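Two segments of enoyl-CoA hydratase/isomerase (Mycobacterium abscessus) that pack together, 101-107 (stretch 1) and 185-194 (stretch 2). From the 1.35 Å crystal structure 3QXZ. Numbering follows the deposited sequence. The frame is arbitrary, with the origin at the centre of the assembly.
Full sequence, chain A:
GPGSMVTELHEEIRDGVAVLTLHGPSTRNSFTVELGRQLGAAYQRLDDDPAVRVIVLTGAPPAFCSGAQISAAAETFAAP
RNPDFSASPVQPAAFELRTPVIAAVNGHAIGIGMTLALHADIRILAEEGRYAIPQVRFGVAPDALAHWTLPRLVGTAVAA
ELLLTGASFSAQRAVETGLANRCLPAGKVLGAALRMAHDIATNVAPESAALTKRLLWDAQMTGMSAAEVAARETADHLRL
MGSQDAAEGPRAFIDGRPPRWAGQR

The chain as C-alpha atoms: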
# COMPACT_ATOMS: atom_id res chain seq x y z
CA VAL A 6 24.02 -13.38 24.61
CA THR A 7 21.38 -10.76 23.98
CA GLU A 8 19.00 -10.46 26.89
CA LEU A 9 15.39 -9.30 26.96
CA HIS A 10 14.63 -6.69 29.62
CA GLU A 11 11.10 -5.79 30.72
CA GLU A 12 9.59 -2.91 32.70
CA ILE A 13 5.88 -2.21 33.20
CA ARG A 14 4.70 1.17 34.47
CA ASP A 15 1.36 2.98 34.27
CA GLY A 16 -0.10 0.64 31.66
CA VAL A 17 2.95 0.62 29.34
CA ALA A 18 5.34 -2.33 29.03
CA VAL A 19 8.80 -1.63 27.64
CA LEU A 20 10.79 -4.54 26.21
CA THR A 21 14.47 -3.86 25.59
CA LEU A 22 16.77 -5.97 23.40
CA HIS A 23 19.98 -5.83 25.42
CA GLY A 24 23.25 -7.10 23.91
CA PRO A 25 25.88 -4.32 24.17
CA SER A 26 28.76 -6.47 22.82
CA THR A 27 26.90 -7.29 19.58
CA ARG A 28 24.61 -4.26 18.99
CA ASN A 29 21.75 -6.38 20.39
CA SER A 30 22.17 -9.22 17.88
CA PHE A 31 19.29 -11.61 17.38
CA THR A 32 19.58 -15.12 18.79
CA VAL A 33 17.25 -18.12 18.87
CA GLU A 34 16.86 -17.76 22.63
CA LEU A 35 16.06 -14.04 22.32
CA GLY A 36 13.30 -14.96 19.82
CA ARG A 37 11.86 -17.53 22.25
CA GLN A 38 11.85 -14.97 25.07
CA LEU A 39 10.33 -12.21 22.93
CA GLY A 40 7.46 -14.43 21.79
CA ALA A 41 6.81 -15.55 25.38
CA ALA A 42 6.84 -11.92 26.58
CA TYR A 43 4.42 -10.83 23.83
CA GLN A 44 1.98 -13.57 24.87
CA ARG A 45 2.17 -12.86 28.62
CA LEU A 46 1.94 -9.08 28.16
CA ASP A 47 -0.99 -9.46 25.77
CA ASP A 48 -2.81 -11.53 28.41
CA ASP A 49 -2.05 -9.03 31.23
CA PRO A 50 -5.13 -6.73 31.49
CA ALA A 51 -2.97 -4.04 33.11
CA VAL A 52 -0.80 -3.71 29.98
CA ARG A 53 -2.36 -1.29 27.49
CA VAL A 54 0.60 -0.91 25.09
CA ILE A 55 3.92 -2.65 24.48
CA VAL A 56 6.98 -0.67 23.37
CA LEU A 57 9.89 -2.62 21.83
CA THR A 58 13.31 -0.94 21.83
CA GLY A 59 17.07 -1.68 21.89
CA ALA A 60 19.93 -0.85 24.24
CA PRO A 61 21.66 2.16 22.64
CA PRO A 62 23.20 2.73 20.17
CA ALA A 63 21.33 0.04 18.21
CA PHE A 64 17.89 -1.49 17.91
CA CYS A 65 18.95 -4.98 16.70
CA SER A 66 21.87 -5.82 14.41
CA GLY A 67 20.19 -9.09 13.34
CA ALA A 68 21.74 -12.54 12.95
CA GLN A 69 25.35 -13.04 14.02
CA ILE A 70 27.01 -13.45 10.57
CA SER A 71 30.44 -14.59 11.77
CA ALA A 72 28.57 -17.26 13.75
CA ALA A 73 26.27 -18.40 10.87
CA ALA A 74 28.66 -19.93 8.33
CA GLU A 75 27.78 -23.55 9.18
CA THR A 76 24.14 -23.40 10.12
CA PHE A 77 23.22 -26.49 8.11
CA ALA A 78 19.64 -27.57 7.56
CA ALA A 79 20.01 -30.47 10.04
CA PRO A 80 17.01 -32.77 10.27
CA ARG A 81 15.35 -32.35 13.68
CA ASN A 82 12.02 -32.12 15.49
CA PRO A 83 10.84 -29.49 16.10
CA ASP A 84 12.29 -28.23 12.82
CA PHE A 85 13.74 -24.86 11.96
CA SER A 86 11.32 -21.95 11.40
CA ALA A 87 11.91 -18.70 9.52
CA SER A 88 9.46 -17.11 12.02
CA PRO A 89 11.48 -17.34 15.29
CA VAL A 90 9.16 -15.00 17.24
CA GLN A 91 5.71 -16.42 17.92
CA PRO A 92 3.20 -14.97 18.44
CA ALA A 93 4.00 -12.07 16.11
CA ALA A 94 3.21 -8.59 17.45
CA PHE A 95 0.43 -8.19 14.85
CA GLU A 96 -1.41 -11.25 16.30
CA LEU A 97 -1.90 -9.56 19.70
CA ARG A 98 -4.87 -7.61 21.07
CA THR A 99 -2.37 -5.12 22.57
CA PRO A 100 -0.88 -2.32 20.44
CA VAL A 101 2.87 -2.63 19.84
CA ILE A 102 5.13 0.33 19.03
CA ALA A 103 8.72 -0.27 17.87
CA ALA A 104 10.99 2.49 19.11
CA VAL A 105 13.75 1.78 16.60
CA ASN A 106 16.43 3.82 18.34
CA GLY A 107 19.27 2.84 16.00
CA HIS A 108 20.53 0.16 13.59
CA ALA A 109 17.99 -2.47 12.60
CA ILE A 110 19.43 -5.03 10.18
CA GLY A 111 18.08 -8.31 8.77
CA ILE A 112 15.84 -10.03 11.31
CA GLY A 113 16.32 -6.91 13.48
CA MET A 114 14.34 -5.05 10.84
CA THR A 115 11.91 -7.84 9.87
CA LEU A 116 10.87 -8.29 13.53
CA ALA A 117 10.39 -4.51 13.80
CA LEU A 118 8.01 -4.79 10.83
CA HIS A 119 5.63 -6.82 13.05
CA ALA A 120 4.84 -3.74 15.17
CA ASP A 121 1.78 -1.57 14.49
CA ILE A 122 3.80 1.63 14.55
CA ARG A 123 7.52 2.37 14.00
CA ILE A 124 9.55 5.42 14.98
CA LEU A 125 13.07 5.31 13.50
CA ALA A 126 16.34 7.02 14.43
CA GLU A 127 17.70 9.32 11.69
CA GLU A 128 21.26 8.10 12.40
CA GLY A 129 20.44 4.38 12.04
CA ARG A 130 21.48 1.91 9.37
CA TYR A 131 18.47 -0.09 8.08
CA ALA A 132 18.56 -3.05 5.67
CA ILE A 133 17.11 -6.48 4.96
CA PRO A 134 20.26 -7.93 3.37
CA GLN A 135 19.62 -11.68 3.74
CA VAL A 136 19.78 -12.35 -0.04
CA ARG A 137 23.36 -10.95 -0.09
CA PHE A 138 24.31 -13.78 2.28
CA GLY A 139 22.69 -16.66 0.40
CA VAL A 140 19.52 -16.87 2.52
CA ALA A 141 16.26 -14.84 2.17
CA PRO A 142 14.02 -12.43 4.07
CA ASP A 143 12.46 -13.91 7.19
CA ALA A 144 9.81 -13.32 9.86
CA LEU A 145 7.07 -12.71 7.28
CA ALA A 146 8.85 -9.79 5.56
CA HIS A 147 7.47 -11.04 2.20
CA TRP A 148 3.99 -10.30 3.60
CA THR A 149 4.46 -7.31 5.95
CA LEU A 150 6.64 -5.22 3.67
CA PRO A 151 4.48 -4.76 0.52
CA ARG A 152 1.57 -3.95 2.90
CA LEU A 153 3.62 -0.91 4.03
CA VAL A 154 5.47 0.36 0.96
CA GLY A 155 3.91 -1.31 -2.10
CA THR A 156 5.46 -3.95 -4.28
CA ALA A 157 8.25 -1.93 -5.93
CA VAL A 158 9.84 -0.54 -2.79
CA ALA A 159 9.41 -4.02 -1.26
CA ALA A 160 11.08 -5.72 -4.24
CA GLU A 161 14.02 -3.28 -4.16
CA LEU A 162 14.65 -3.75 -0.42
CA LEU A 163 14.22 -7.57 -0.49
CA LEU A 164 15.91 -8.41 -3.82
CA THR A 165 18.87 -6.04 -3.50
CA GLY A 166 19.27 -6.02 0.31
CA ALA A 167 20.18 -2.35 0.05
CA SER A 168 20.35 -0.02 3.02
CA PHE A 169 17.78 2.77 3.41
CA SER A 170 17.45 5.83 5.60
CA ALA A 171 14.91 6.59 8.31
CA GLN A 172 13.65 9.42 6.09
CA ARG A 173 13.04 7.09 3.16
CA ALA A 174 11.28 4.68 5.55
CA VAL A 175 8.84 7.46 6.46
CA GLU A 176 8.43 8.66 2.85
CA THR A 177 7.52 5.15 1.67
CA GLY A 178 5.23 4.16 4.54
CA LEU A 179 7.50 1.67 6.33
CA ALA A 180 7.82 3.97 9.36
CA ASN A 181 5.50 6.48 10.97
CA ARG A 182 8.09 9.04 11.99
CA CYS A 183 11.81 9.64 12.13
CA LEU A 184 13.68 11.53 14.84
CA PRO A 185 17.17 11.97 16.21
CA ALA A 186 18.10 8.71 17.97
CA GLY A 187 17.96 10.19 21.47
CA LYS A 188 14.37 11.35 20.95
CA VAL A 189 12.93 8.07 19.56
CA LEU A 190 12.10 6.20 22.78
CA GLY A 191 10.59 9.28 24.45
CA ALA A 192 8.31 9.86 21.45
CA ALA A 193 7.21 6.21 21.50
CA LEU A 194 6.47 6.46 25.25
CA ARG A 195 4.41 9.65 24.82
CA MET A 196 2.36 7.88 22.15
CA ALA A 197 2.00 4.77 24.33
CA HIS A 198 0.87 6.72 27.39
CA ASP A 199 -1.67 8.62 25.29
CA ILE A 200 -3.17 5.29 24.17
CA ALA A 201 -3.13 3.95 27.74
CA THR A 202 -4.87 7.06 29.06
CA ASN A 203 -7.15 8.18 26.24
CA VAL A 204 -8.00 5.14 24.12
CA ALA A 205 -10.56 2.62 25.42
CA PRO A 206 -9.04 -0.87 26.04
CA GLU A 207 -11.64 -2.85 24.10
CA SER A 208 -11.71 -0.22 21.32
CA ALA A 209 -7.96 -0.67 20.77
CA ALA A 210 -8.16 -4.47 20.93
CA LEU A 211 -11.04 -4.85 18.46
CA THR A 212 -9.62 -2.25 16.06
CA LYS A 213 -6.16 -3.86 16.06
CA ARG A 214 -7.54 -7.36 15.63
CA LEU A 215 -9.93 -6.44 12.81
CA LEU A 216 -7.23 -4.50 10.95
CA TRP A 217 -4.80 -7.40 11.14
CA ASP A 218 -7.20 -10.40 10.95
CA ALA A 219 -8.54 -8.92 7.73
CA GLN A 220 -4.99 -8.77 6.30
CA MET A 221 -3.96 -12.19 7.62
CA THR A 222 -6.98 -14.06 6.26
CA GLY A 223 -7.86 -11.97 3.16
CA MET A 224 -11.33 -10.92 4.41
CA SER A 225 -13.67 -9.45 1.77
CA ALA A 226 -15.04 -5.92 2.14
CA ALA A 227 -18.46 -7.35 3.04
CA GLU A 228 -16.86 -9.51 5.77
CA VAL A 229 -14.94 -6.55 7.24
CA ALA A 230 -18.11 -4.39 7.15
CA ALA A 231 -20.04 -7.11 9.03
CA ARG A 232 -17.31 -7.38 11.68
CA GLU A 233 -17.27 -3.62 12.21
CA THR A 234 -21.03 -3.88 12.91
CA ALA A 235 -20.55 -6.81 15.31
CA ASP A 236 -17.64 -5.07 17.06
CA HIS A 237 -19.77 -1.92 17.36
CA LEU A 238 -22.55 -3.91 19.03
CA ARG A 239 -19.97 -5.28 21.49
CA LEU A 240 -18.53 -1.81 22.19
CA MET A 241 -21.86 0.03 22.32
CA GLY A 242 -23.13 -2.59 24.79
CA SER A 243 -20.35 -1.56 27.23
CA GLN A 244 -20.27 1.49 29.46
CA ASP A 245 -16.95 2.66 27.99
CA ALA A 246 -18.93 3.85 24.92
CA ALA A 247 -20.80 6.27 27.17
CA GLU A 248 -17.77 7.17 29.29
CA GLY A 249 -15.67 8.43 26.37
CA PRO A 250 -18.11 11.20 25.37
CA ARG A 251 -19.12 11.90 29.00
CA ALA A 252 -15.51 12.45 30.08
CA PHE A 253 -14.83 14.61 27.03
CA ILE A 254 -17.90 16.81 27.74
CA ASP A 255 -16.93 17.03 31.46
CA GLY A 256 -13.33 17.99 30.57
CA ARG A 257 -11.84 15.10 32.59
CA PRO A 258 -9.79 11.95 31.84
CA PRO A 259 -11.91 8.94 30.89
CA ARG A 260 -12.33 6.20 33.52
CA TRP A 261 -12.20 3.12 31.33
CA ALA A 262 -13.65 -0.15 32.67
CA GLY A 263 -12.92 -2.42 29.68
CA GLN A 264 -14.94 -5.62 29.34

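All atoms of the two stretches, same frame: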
# COMPACT_ATOMS: atom_id res chain seq x y z
N VAL A 101 1.42 -2.50 19.71
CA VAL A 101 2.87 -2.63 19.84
C VAL A 101 3.52 -1.52 19.02
O VAL A 101 3.25 -1.40 17.81
CB VAL A 101 3.36 -4.01 19.34
CG1 VAL A 101 4.88 -4.07 19.35
CG2 VAL A 101 2.80 -5.13 20.24
N ILE A 102 4.35 -0.71 19.68
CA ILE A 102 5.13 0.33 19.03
C ILE A 102 6.61 -0.04 19.08
O ILE A 102 7.13 -0.35 20.16
CB ILE A 102 4.94 1.68 19.76
CG1 ILE A 102 3.46 2.10 19.79
CG2 ILE A 102 5.83 2.78 19.12
CD1 ILE A 102 3.17 3.29 20.74
N ALA A 103 7.28 -0.05 17.93
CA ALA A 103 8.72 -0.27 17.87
C ALA A 103 9.43 1.06 17.87
O ALA A 103 9.29 1.88 16.92
CB ALA A 103 9.08 -1.12 16.65
N ALA A 104 10.14 1.31 18.97
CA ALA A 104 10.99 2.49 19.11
C ALA A 104 12.37 2.09 18.61
O ALA A 104 13.22 1.57 19.36
CB ALA A 104 11.03 2.94 20.59
N VAL A 105 12.55 2.25 17.29
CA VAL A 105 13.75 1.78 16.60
C VAL A 105 14.81 2.87 16.75
O VAL A 105 14.96 3.77 15.92
CB VAL A 105 13.45 1.41 15.13
CG1 VAL A 105 14.67 0.83 14.48
CG2 VAL A 105 12.29 0.39 15.06
N ASN A 106 15.52 2.78 17.87
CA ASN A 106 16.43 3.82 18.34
C ASN A 106 17.78 3.86 17.63
O ASN A 106 18.61 4.72 17.93
CB ASN A 106 16.66 3.65 19.84
CG ASN A 106 17.17 2.28 20.17
OD1 ASN A 106 16.44 1.30 20.04
ND2 ASN A 106 18.47 2.18 20.55
N GLY A 107 18.02 2.91 16.74
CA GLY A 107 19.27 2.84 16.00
C GLY A 107 19.24 1.65 15.06
O GLY A 107 18.16 1.16 14.71
N PRO A 185 15.84 12.26 15.70
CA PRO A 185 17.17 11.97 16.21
C PRO A 185 17.08 10.80 17.18
O PRO A 185 16.10 10.68 17.93
CB PRO A 185 17.55 13.26 16.94
CG PRO A 185 16.79 14.32 16.21
CD PRO A 185 15.46 13.68 15.90
N ALA A 186 18.09 9.94 17.16
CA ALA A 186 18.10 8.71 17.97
C ALA A 186 17.69 8.90 19.42
O ALA A 186 16.90 8.12 19.96
CB ALA A 186 19.46 8.04 17.90
N GLY A 187 18.23 9.93 20.05
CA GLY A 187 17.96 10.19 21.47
C GLY A 187 16.55 10.62 21.83
O GLY A 187 16.20 10.70 23.01
N LYS A 188 15.75 10.90 20.80
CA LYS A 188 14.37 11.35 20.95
C LYS A 188 13.36 10.22 20.64
O LYS A 188 12.18 10.33 20.96
CB LYS A 188 14.10 12.54 20.02
CG LYS A 188 14.93 13.82 20.32
CD LYS A 188 14.56 14.42 21.67
CE LYS A 188 15.41 15.64 22.02
NZ LYS A 188 15.10 16.12 23.40
N VAL A 189 13.84 9.13 20.06
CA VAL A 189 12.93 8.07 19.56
C VAL A 189 12.12 7.38 20.67
O VAL A 189 10.88 7.29 20.58
CB VAL A 189 13.72 7.02 18.75
CG1 VAL A 189 12.85 5.80 18.44
CG2 VAL A 189 14.23 7.63 17.43
N LEU A 190 12.79 6.91 21.72
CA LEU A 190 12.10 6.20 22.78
C LEU A 190 11.09 7.10 23.49
O LEU A 190 9.97 6.69 23.76
CB LEU A 190 13.08 5.56 23.77
CG LEU A 190 12.46 4.76 24.92
CD1 LEU A 190 11.48 3.65 24.46
CD2 LEU A 190 13.58 4.17 25.81
N GLY A 191 11.49 8.34 23.80
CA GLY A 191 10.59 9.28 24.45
C GLY A 191 9.34 9.54 23.62
O GLY A 191 8.24 9.65 24.18
N ALA A 192 9.48 9.66 22.30
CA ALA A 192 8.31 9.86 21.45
C ALA A 192 7.40 8.63 21.47
O ALA A 192 6.18 8.76 21.54
CB ALA A 192 8.73 10.18 20.01
N ALA A 193 7.99 7.44 21.43
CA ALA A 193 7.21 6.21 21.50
C ALA A 193 6.44 6.11 22.83
O ALA A 193 5.26 5.73 22.85
CB ALA A 193 8.11 5.00 21.28
N LEU A 194 7.10 6.48 23.92
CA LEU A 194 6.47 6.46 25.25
C LEU A 194 5.34 7.48 25.37
O LEU A 194 4.29 7.17 25.95
CB LEU A 194 7.51 6.64 26.38
CG LEU A 194 8.50 5.48 26.52
CD1 LEU A 194 9.63 5.82 27.47
CD2 LEU A 194 7.80 4.23 26.97

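The axes of strand 101-105 and helix 186-194 approach to 7.5 Å, closer than the roughly 10 Å usual for a helix on a sheet, and run nearly antiparallel at 164°; no hydrogen bond joins them, and they are held by van der Waals packing, mostly between apolar side chains. The short spacing goes with alanines at its closest points. Ala104, on the strand, is the centre of the arrangement. Its CA-to-CB bond points toward the helix, and its CB meets three residues there: CB of Ala193 at 3.6 Å, CG1 of Val189 at 4.0 Å and CD1 of Leu190 at 4.0 Å. Val189 and Ala193 are one helical turn apart, linked by the backbone hydrogen bond from Ala193 N to Val189 O at 3.0 Å, and both direct their CB atoms toward the strand. The single methyl of Ala104 thus packs against successive turns of the helix while letting the backbones come close; its CA is 5.3 Å from the CA of Leu190.

The strand's alternation sets the rule for the rest. Ile102 and Ala104 point toward the helix, whereas Ala103 and Val105 point away. Two residues before Ala104, there is room for a larger side chain: Ile102, with chi1 in m and chi2 in t, places CG2 3.8 Å from CB of Ala193, and its CD1 reaches to 3.8 Å from the carbonyl O of the same residue. A branched residue on the strand therefore faces an alanine on the helix, and further along the pairing reverses, with branched Val189 facing Ala104. Val189, chi1 in t, also covers main chain: its CG1 is 3.7 Å from C of Ala104 and 3.7 Å from N of Val105, so the methyl lies over the peptide link between them. The CA-to-CB bond of Leu190 points sideways, yet its CD1 still reaches CB of Ala104; the residue stays partly exposed.

Past the strand, the character changes. Asn106 brings its backbone to the contact, with its O 3.4 Å from CB of Ala186, a close van der Waals approach. Its side chain begins sideways and its end leads away; OD1 and ND2 are both hydrogen-bonded elsewhere in the structure, so this buried polar group is satisfied without a partner in the helix.

In all, 310 Å² is buried, counting both sides. Ile102, Ala104, Val189 and Ala193 are buried in the assembly, as suits wholly apolar side chains. Lys188 and Gly187, by contrast, make no contact with the strand and are exposed, Lys188 extending its charged end out of the strand's reach. The lesson is size matching: an alanine on one side of each closest backbone approach, and branched side chains set against alanines.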